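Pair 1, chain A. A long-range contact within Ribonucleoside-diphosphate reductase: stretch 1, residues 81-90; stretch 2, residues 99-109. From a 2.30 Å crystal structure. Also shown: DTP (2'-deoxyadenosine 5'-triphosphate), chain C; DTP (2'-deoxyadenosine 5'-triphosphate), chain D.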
# COMPACT_ATOMS: atom_id res chain seq x y z
N GLN A 81 43.77 -25.59 14.42
CA GLN A 81 42.98 -24.61 13.68
C GLN A 81 43.84 -23.48 13.13
O GLN A 81 43.40 -22.78 12.21
CB GLN A 81 41.87 -24.04 14.57
CG GLN A 81 42.34 -23.37 15.85
CD GLN A 81 41.19 -23.08 16.80
OE1 GLN A 81 40.23 -23.84 16.88
NE2 GLN A 81 41.29 -21.98 17.53
N VAL A 82 45.06 -23.31 13.64
CA VAL A 82 46.00 -22.39 13.01
C VAL A 82 46.58 -23.02 11.75
O VAL A 82 46.50 -22.44 10.66
CB VAL A 82 47.11 -21.99 14.00
CG1 VAL A 82 48.28 -21.31 13.27
CG2 VAL A 82 46.55 -21.07 15.08
N THR A 83 47.17 -24.21 11.88
CA THR A 83 47.71 -24.89 10.71
C THR A 83 46.64 -25.11 9.66
O THR A 83 46.93 -25.06 8.46
CB THR A 83 48.33 -26.23 11.14
OG1 THR A 83 49.39 -26.00 12.06
CG2 THR A 83 48.87 -26.99 9.93
N ALA A 84 45.39 -25.35 10.08
CA ALA A 84 44.31 -25.52 9.12
C ALA A 84 44.03 -24.23 8.36
O ALA A 84 43.75 -24.27 7.16
CB ALA A 84 43.05 -26.01 9.84
N THR A 85 44.11 -23.09 9.04
CA THR A 85 43.84 -21.81 8.39
C THR A 85 44.79 -21.58 7.22
O THR A 85 44.37 -21.15 6.14
CB THR A 85 43.95 -20.67 9.39
OG1 THR A 85 43.12 -20.95 10.53
CG2 THR A 85 43.50 -19.35 8.76
N PHE A 86 46.08 -21.87 7.41
CA PHE A 86 47.05 -21.71 6.32
C PHE A 86 46.78 -22.69 5.19
O PHE A 86 47.02 -22.36 4.02
CB PHE A 86 48.47 -21.88 6.86
CG PHE A 86 48.91 -20.77 7.78
CD1 PHE A 86 48.69 -19.44 7.44
CD2 PHE A 86 49.54 -21.05 8.98
CE1 PHE A 86 49.09 -18.42 8.28
CE2 PHE A 86 49.94 -20.03 9.83
CZ PHE A 86 49.72 -18.72 9.48
N LYS A 87 46.30 -23.90 5.51
CA LYS A 87 45.95 -24.85 4.46
C LYS A 87 44.69 -24.45 3.72
O LYS A 87 44.54 -24.75 2.53
CB LYS A 87 45.78 -26.25 5.06
CG LYS A 87 47.07 -26.93 5.49
CD LYS A 87 46.77 -28.24 6.20
CE LYS A 87 48.03 -28.96 6.65
NZ LYS A 87 47.72 -30.09 7.58
N ARG A 88 43.76 -23.77 4.40
CA ARG A 88 42.46 -23.47 3.80
C ARG A 88 42.56 -22.43 2.70
O ARG A 88 41.75 -22.45 1.76
CB ARG A 88 41.48 -23.01 4.88
CG ARG A 88 40.98 -24.13 5.77
CD ARG A 88 40.20 -23.60 6.96
NE ARG A 88 39.82 -24.67 7.88
CZ ARG A 88 39.08 -24.50 8.97
NH1 ARG A 88 38.64 -23.30 9.30
NH2 ARG A 88 38.79 -25.55 9.74
N ARG A 89 43.53 -21.53 2.78
CA ARG A 89 43.64 -20.42 1.83
C ARG A 89 44.64 -20.67 0.72
O ARG A 89 44.80 -19.81 -0.16
CB ARG A 89 44.03 -19.14 2.57
CG ARG A 89 43.12 -18.77 3.73
CD ARG A 89 43.89 -17.92 4.73
NE ARG A 89 43.04 -17.31 5.74
CZ ARG A 89 43.49 -16.58 6.75
NH1 ARG A 89 44.79 -16.36 6.89
NH2 ARG A 89 42.64 -16.06 7.63
N MET A 90 45.33 -21.81 0.72
CA MET A 90 46.42 -22.05 -0.21
C MET A 90 46.35 -23.47 -0.74
O MET A 90 45.72 -24.34 -0.12
CB MET A 90 47.78 -21.80 0.47
CG MET A 90 47.94 -20.36 0.96
SD MET A 90 49.64 -19.86 1.28
CE MET A 90 49.44 -18.08 1.38
N GLU A 99 55.59 -13.33 11.29
CA GLU A 99 54.61 -12.50 11.99
C GLU A 99 53.19 -12.87 11.59
O GLU A 99 52.25 -12.68 12.38
CB GLU A 99 54.88 -11.02 11.71
CG GLU A 99 56.27 -10.56 12.10
CD GLU A 99 56.53 -10.66 13.59
OE1 GLU A 99 55.61 -10.36 14.38
OE2 GLU A 99 57.66 -11.03 13.98
N GLU A 100 53.00 -13.39 10.38
CA GLU A 100 51.69 -13.85 9.95
C GLU A 100 51.21 -15.02 10.81
O GLU A 100 50.01 -15.17 11.04
CB GLU A 100 51.74 -14.25 8.48
CG GLU A 100 50.45 -14.00 7.70
CD GLU A 100 50.66 -14.04 6.19
OE1 GLU A 100 51.77 -13.71 5.74
OE2 GLU A 100 49.71 -14.41 5.47
N ILE A 101 52.14 -15.83 11.31
CA ILE A 101 51.80 -16.95 12.17
C ILE A 101 51.53 -16.47 13.59
O ILE A 101 50.56 -16.91 14.23
CB ILE A 101 52.92 -18.01 12.14
CG1 ILE A 101 53.22 -18.40 10.69
CG2 ILE A 101 52.54 -19.22 13.00
CD1 ILE A 101 54.39 -19.29 10.54
N GLN A 102 52.38 -15.58 14.10
CA GLN A 102 52.16 -15.02 15.43
C GLN A 102 50.78 -14.40 15.55
O GLN A 102 50.10 -14.55 16.57
CB GLN A 102 53.24 -13.98 15.75
CG GLN A 102 54.64 -14.55 15.96
CD GLN A 102 54.83 -15.12 17.36
OE1 GLN A 102 54.14 -16.06 17.76
NE2 GLN A 102 55.76 -14.54 18.11
N ASP A 103 50.33 -13.70 14.50
CA ASP A 103 49.01 -13.08 14.53
C ASP A 103 47.91 -14.13 14.59
O ASP A 103 46.93 -13.96 15.33
CB ASP A 103 48.83 -12.18 13.30
CG ASP A 103 49.52 -10.84 13.45
OD1 ASP A 103 50.33 -10.69 14.39
OD2 ASP A 103 49.26 -9.94 12.63
N GLN A 104 48.04 -15.22 13.83
CA GLN A 104 47.02 -16.26 13.86
C GLN A 104 47.05 -17.04 15.16
O GLN A 104 46.01 -17.55 15.60
CB GLN A 104 47.21 -17.20 12.67
CG GLN A 104 46.83 -16.58 11.33
CD GLN A 104 45.36 -16.24 11.23
OE1 GLN A 104 44.51 -16.97 11.74
NE2 GLN A 104 45.04 -15.13 10.57
N VAL A 105 48.21 -17.14 15.81
CA VAL A 105 48.27 -17.77 17.13
C VAL A 105 47.50 -16.94 18.14
O VAL A 105 46.69 -17.47 18.92
CB VAL A 105 49.74 -17.97 17.56
CG1 VAL A 105 49.83 -18.30 19.05
CG2 VAL A 105 50.38 -19.08 16.74
N GLU A 106 47.73 -15.62 18.15
CA GLU A 106 46.96 -14.75 19.04
C GLU A 106 45.48 -14.86 18.75
O GLU A 106 44.65 -14.88 19.67
CB GLU A 106 47.42 -13.30 18.88
CG GLU A 106 48.82 -13.01 19.41
CD GLU A 106 49.23 -11.55 19.24
OE1 GLU A 106 48.45 -10.78 18.65
OE2 GLU A 106 50.34 -11.19 19.69
N LEU A 107 45.11 -14.95 17.47
CA LEU A 107 43.70 -15.04 17.10
C LEU A 107 43.06 -16.29 17.71
O LEU A 107 41.98 -16.22 18.30
CB LEU A 107 43.56 -15.05 15.58
CG LEU A 107 42.13 -15.18 15.03
CD1 LEU A 107 41.25 -14.03 15.50
CD2 LEU A 107 42.14 -15.25 13.51
N ALA A 108 43.74 -17.44 17.60
CA ALA A 108 43.18 -18.68 18.12
C ALA A 108 43.02 -18.61 19.64
O ALA A 108 41.98 -19.00 20.18
CB ALA A 108 44.06 -19.86 17.72
N LEU A 109 44.05 -18.13 20.34
CA LEU A 109 43.94 -17.96 21.79
C LEU A 109 42.79 -17.04 22.15
O LEU A 109 42.04 -17.30 23.10
CB LEU A 109 45.25 -17.41 22.35
CG LEU A 109 46.40 -18.41 22.53
CD1 LEU A 109 47.73 -17.67 22.67
CD2 LEU A 109 46.15 -19.30 23.74
PG DTP C . 63.90 -18.08 17.54
O1G DTP C . 64.31 -19.47 17.85
O2G DTP C . 62.85 -17.54 18.52
O3G DTP C . 65.07 -17.12 17.54
PB DTP C . 61.66 -17.64 15.87
O1B DTP C . 61.25 -16.43 16.62
O2B DTP C . 61.34 -17.52 14.39
O3B DTP C . 63.20 -17.96 16.12
PA DTP C . 60.34 -18.94 18.00
O1A DTP C . 60.26 -20.33 18.49
O2A DTP C . 61.09 -17.98 18.93
O3A DTP C . 60.97 -18.90 16.54
O5' DTP C . 58.95 -18.35 17.69
C5' DTP C . 58.13 -19.14 16.83
C4' DTP C . 56.95 -18.37 16.32
O4' DTP C . 56.91 -18.45 14.88
C3' DTP C . 55.62 -18.95 16.77
O3' DTP C . 54.57 -17.97 16.74
C2' DTP C . 55.38 -20.04 15.74
C1' DTP C . 56.12 -19.56 14.49
N9 DTP C . 56.98 -20.57 13.89
C8 DTP C . 58.27 -20.90 14.21
N7 DTP C . 58.75 -21.92 13.54
C5 DTP C . 57.71 -22.29 12.71
C6 DTP C . 57.57 -23.30 11.75
N6 DTP C . 58.50 -24.25 11.54
N1 DTP C . 56.41 -23.37 11.07
C2 DTP C . 55.45 -22.49 11.36
N3 DTP C . 55.45 -21.51 12.26
C4 DTP C . 56.61 -21.46 12.91
PG DTP D . 62.62 -13.59 19.76
O1G DTP D . 62.74 -14.94 19.26
O2G DTP D . 63.26 -13.37 21.09
O3G DTP D . 63.12 -12.55 18.79
PB DTP D . 59.78 -14.16 19.97
O1B DTP D . 59.81 -15.13 18.87
O2B DTP D . 58.51 -13.32 19.90
O3B DTP D . 61.08 -13.24 19.95
PA DTP D . 60.52 -16.32 21.73
O1A DTP D . 61.04 -16.29 23.11
O2A DTP D . 61.61 -16.68 20.71
O3A DTP D . 59.87 -14.92 21.37
O5' DTP D . 59.31 -17.30 21.51
C5' DTP D . 58.29 -17.40 22.52
C4' DTP D . 56.91 -17.13 21.96
O4' DTP D . 55.94 -17.83 22.76
C3' DTP D . 56.50 -15.65 21.95
O3' DTP D . 56.13 -15.24 20.63
C2' DTP D . 55.28 -15.59 22.88
C1' DTP D . 55.29 -16.91 23.62
N9 DTP D . 55.97 -16.90 24.91
C8 DTP D . 57.19 -17.42 25.25
N7 DTP D . 57.55 -17.19 26.49
C5 DTP D . 56.48 -16.47 27.01
C6 DTP D . 56.24 -15.92 28.28
N6 DTP D . 57.12 -15.95 29.28
N1 DTP D . 55.07 -15.28 28.47
C2 DTP D . 54.21 -15.20 27.46
N3 DTP D . 54.33 -15.66 26.21
C4 DTP D . 55.50 -16.29 26.05

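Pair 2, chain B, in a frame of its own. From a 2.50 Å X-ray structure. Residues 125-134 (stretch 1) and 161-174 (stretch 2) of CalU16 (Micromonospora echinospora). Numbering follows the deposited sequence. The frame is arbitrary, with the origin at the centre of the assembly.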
# COMPACT_ATOMS: atom_id res chain seq x y z
N GLY B 125 -5.29 5.12 2.92
CA GLY B 125 -5.18 5.72 1.60
C GLY B 125 -4.17 6.85 1.59
O GLY B 125 -3.26 6.86 0.76
N VAL B 126 -4.33 7.78 2.52
CA VAL B 126 -3.40 8.89 2.64
C VAL B 126 -2.00 8.40 2.99
O VAL B 126 -1.03 8.83 2.40
CB VAL B 126 -3.88 9.92 3.69
CG1 VAL B 126 -2.85 11.03 3.87
CG2 VAL B 126 -5.22 10.52 3.30
N GLY B 127 -1.90 7.47 3.94
CA GLY B 127 -0.63 6.97 4.40
C GLY B 127 0.16 6.28 3.33
O GLY B 127 1.38 6.42 3.26
N TRP B 128 -0.52 5.53 2.48
CA TRP B 128 0.17 4.92 1.34
C TRP B 128 0.56 5.94 0.29
O TRP B 128 1.61 5.82 -0.34
CB TRP B 128 -0.67 3.82 0.70
CG TRP B 128 -0.64 2.62 1.53
CD1 TRP B 128 -1.66 2.14 2.28
CD2 TRP B 128 0.48 1.75 1.75
NE1 TRP B 128 -1.26 1.02 2.94
CE2 TRP B 128 0.05 0.75 2.64
CE3 TRP B 128 1.79 1.71 1.27
CZ2 TRP B 128 0.88 -0.29 3.07
CZ3 TRP B 128 2.63 0.67 1.69
CH2 TRP B 128 2.16 -0.31 2.58
N GLU B 129 -0.28 6.94 0.08
CA GLU B 129 0.02 7.95 -0.93
C GLU B 129 1.30 8.69 -0.58
O GLU B 129 2.14 8.90 -1.46
CB GLU B 129 -1.12 8.94 -1.07
CG GLU B 129 -2.14 8.53 -2.10
CD GLU B 129 -3.22 9.58 -2.24
OE1 GLU B 129 -4.17 9.58 -1.42
OE2 GLU B 129 -3.13 10.43 -3.13
N MSE B 130 1.45 9.06 0.69
CA MSE B 130 2.67 9.73 1.17
C MSE B 130 3.84 8.83 0.91
O MSE B 130 4.89 9.28 0.43
CB MSE B 130 2.63 9.97 2.68
CG MSE B 130 1.49 10.88 3.14
SE MSE B 130 1.64 12.72 2.42
CE MSE B 130 -0.20 13.09 2.87
N ALA B 131 3.68 7.56 1.21
CA ALA B 131 4.75 6.58 1.03
C ALA B 131 5.08 6.35 -0.44
O ALA B 131 6.26 6.22 -0.80
CB ALA B 131 4.37 5.26 1.68
N LEU B 132 4.06 6.27 -1.29
CA LEU B 132 4.27 6.09 -2.72
C LEU B 132 4.99 7.30 -3.35
O LEU B 132 5.66 7.14 -4.36
CB LEU B 132 2.97 5.75 -3.43
CG LEU B 132 2.50 4.32 -3.11
CD1 LEU B 132 1.07 4.10 -3.55
CD2 LEU B 132 3.41 3.25 -3.73
N ASP B 133 4.88 8.49 -2.73
CA ASP B 133 5.72 9.63 -3.14
C ASP B 133 7.18 9.26 -3.12
O ASP B 133 7.91 9.54 -4.07
CB ASP B 133 5.55 10.86 -2.23
CG ASP B 133 4.24 11.57 -2.45
OD1 ASP B 133 3.46 11.16 -3.34
OD2 ASP B 133 4.00 12.56 -1.74
N PHE B 134 7.62 8.63 -2.03
CA PHE B 134 9.03 8.31 -1.88
C PHE B 134 9.44 7.13 -2.78
O PHE B 134 10.58 7.09 -3.26
CB PHE B 134 9.41 8.15 -0.41
CG PHE B 134 9.40 9.47 0.33
CD1 PHE B 134 10.57 10.20 0.51
CD2 PHE B 134 8.19 10.04 0.76
CE1 PHE B 134 10.54 11.43 1.15
CE2 PHE B 134 8.17 11.27 1.40
CZ PHE B 134 9.34 11.97 1.59
N GLU B 161 4.32 21.97 4.72
CA GLU B 161 3.97 21.57 3.35
C GLU B 161 3.36 20.16 3.31
O GLU B 161 2.47 19.89 2.50
CB GLU B 161 5.21 21.64 2.44
CG GLU B 161 5.82 23.04 2.33
CD GLU B 161 6.99 23.13 1.35
OE1 GLU B 161 7.93 22.30 1.44
OE2 GLU B 161 6.99 24.03 0.49
N MSE B 162 3.84 19.27 4.18
CA MSE B 162 3.37 17.88 4.18
C MSE B 162 2.00 17.75 4.81
O MSE B 162 1.20 16.94 4.37
CB MSE B 162 4.37 16.95 4.87
CG MSE B 162 5.75 17.01 4.22
SE MSE B 162 5.66 16.33 2.36
CE MSE B 162 5.01 14.54 2.90
N MSE B 163 1.73 18.54 5.85
CA MSE B 163 0.40 18.56 6.45
C MSE B 163 -0.64 18.96 5.44
O MSE B 163 -1.72 18.36 5.41
CB MSE B 163 0.35 19.51 7.63
CG MSE B 163 0.80 18.81 8.91
SE MSE B 163 0.78 20.09 10.41
CE MSE B 163 -1.10 19.91 10.95
N ARG B 164 -0.34 19.97 4.61
CA ARG B 164 -1.26 20.43 3.59
C ARG B 164 -1.56 19.32 2.59
O ARG B 164 -2.72 19.07 2.28
CB ARG B 164 -0.68 21.65 2.86
CG ARG B 164 -1.63 22.26 1.85
CD ARG B 164 -0.94 23.28 0.94
NE ARG B 164 0.05 22.72 0.01
CZ ARG B 164 -0.20 21.81 -0.94
NH1 ARG B 164 -1.40 21.26 -1.09
NH2 ARG B 164 0.78 21.41 -1.75
N ILE B 165 -0.52 18.66 2.10
CA ILE B 165 -0.68 17.50 1.23
C ILE B 165 -1.42 16.34 1.93
O ILE B 165 -2.15 15.58 1.29
CB ILE B 165 0.68 17.01 0.70
CG1 ILE B 165 1.32 18.09 -0.20
CG2 ILE B 165 0.53 15.71 -0.06
CD1 ILE B 165 2.78 17.88 -0.49
N SER B 166 -1.24 16.20 3.25
CA SER B 166 -1.96 15.17 4.01
C SER B 166 -3.41 15.53 4.08
O SER B 166 -4.28 14.70 3.86
CB SER B 166 -1.32 14.97 5.40
OG SER B 166 -2.30 14.91 6.44
N GLN B 167 -3.66 16.79 4.35
CA GLN B 167 -5.00 17.29 4.53
C GLN B 167 -5.87 17.32 3.26
O GLN B 167 -7.05 16.99 3.32
CB GLN B 167 -4.88 18.67 5.15
CG GLN B 167 -6.13 19.52 5.16
CD GLN B 167 -5.83 20.80 5.89
OE1 GLN B 167 -4.78 21.40 5.68
NE2 GLN B 167 -6.73 21.20 6.80
N GLU B 168 -5.30 17.70 2.12
CA GLU B 168 -6.03 17.62 0.84
C GLU B 168 -6.33 16.20 0.54
O GLU B 168 -7.48 15.85 0.30
CB GLU B 168 -5.23 18.20 -0.32
CG GLU B 168 -5.18 19.70 -0.32
CD GLU B 168 -4.27 20.26 -1.39
OE1 GLU B 168 -3.80 19.51 -2.27
OE2 GLU B 168 -4.01 21.49 -1.33
N ARG B 169 -5.29 15.36 0.55
CA ARG B 169 -5.45 13.94 0.26
C ARG B 169 -6.52 13.31 1.16
O ARG B 169 -7.31 12.51 0.72
CB ARG B 169 -4.11 13.20 0.34
CG ARG B 169 -3.19 13.48 -0.84
CD ARG B 169 -1.86 12.71 -0.77
NE ARG B 169 -0.97 12.99 -1.90
CZ ARG B 169 0.33 12.68 -1.97
NH1 ARG B 169 0.96 12.07 -0.96
NH2 ARG B 169 1.02 12.99 -3.06
N GLY B 170 -6.57 13.71 2.42
CA GLY B 170 -7.62 13.24 3.32
C GLY B 170 -9.01 13.64 2.87
O GLY B 170 -9.95 12.85 2.95
N GLU B 171 -9.17 14.88 2.41
CA GLU B 171 -10.45 15.35 1.87
C GLU B 171 -10.90 14.52 0.65
O GLU B 171 -12.08 14.18 0.51
CB GLU B 171 -10.39 16.83 1.51
CG GLU B 171 -10.53 17.77 2.70
CD GLU B 171 -10.06 19.18 2.40
OE1 GLU B 171 -9.98 19.55 1.20
OE2 GLU B 171 -9.77 19.92 3.36
N ALA B 172 -9.96 14.17 -0.21
CA ALA B 172 -10.25 13.33 -1.37
C ALA B 172 -10.77 11.94 -0.99
O ALA B 172 -11.80 11.50 -1.52
CB ALA B 172 -9.02 13.20 -2.25
N TRP B 173 -10.08 11.26 -0.09
CA TRP B 173 -10.57 9.97 0.40
C TRP B 173 -11.87 10.13 1.23
O TRP B 173 -12.81 9.35 1.07
CB TRP B 173 -9.51 9.29 1.23
CG TRP B 173 -8.33 8.82 0.46
CD1 TRP B 173 -7.07 9.30 0.54
CD2 TRP B 173 -8.30 7.75 -0.48
NE1 TRP B 173 -6.24 8.59 -0.29
CE2 TRP B 173 -6.97 7.64 -0.93
CE3 TRP B 173 -9.27 6.87 -0.97
CZ2 TRP B 173 -6.59 6.68 -1.87
CZ3 TRP B 173 -8.88 5.92 -1.89
CH2 TRP B 173 -7.54 5.84 -2.34
N ALA B 174 -11.92 11.15 2.08
CA ALA B 174 -13.12 11.40 2.88
C ALA B 174 -14.34 11.59 1.99
O ALA B 174 -15.41 11.06 2.29
CB ALA B 174 -12.93 12.61 3.77

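Pairs 1 and 2 each bring two helices together in a steeply crossed arrangement, running in broadly opposed directions. The angle between the N-to-C directions is 126° in pair 1 and 134° in pair 2, and the axes approach to 9.8 and 9.5 Å. The backbones of 14 central residues superpose with an RMSD of 0.5 Å. Val82(A) CA and Gln104(A) CA are 6.3 Å apart; in the matched pair, Val126(B) CA lies 5.9 Å from Arg169(B) CA.

A valine occupies the first inward position in both pairs. Both adopt the t rotamer, and their side-chain centres fall within 0.9 Å, although CA-to-CB points toward the partner in Val82(A) and sideways in Val126(B). The valines meet matched positions. Val82(A) CG2 lies 3.6 Å from Gln104(A) O and 3.8 Å from Ala108(A) CB. Val126(B) fits as a knob among Ser166(B), Arg169(B), Gly170(B) and Trp173(B), with Val126(B) CG2 3.6 Å from Gly170(B) N and 3.5 Å from Trp173(B) CD1.

One turn on, Phe86(A) and Met130(B), a selenomethionine, have side-chain centres only 0.6 Å apart. The CA-to-CB bond points sideways in both, yet the end of each side chain comes nearer the partner helix. Phe86(A) CZ packs 3.7 Å from Ile101(A) CG1, and Glu100(A) O lies at the ring edge, 3.9 Å from Phe86(A) CZ. Met130(B) CE lies 4.0 Å from CG2 of Ile165(B), the counterpart of Glu100(A).

The chemistry diverges at Gln104(A) and Arg169(B), which both point toward the partner helix. Gln104(A) makes no hydrogen bond across the interface: Gln104(A) OE1 is 3.9 Å from Thr85(A) CG2, and Gln104(A) NE2 is 3.9 Å from Arg89(A) NH1. Arg169(B) meets acids at the positions of Thr85(A) and Arg89(A). Arg169(B) NH2 donates to Asp133(B) OD1 at 3.1 Å, and Arg169(B) NH1 to Asp133(B) OD2 at 3.2 Å, within a salt bridge. Glu129(B) OE2 lies 3.6 Å from Arg169(B) NE but well out of the guanidinium plane, so that salt bridge rests on charge alone.

At the other end of the contact, small and large residues exchange sides. Ala108(A) CB receives Gln81(A) NE2 at 3.5 Å. In pair 2 the bulk belongs to Trp173(B), facing Gly125(B): Gly125(B) CA sits over the indole, 3.9 Å from the centroid of the Trp173(B) five-membered ring, where a CB would clash with Trp173(B) CE2. Trp173(B) NE1 also donates to Glu129(B) OE1 at 2.6 Å. Polar links thus supplement packing in pair 2, whereas pair 1 relies on packing without cross-helix hydrogen bonds.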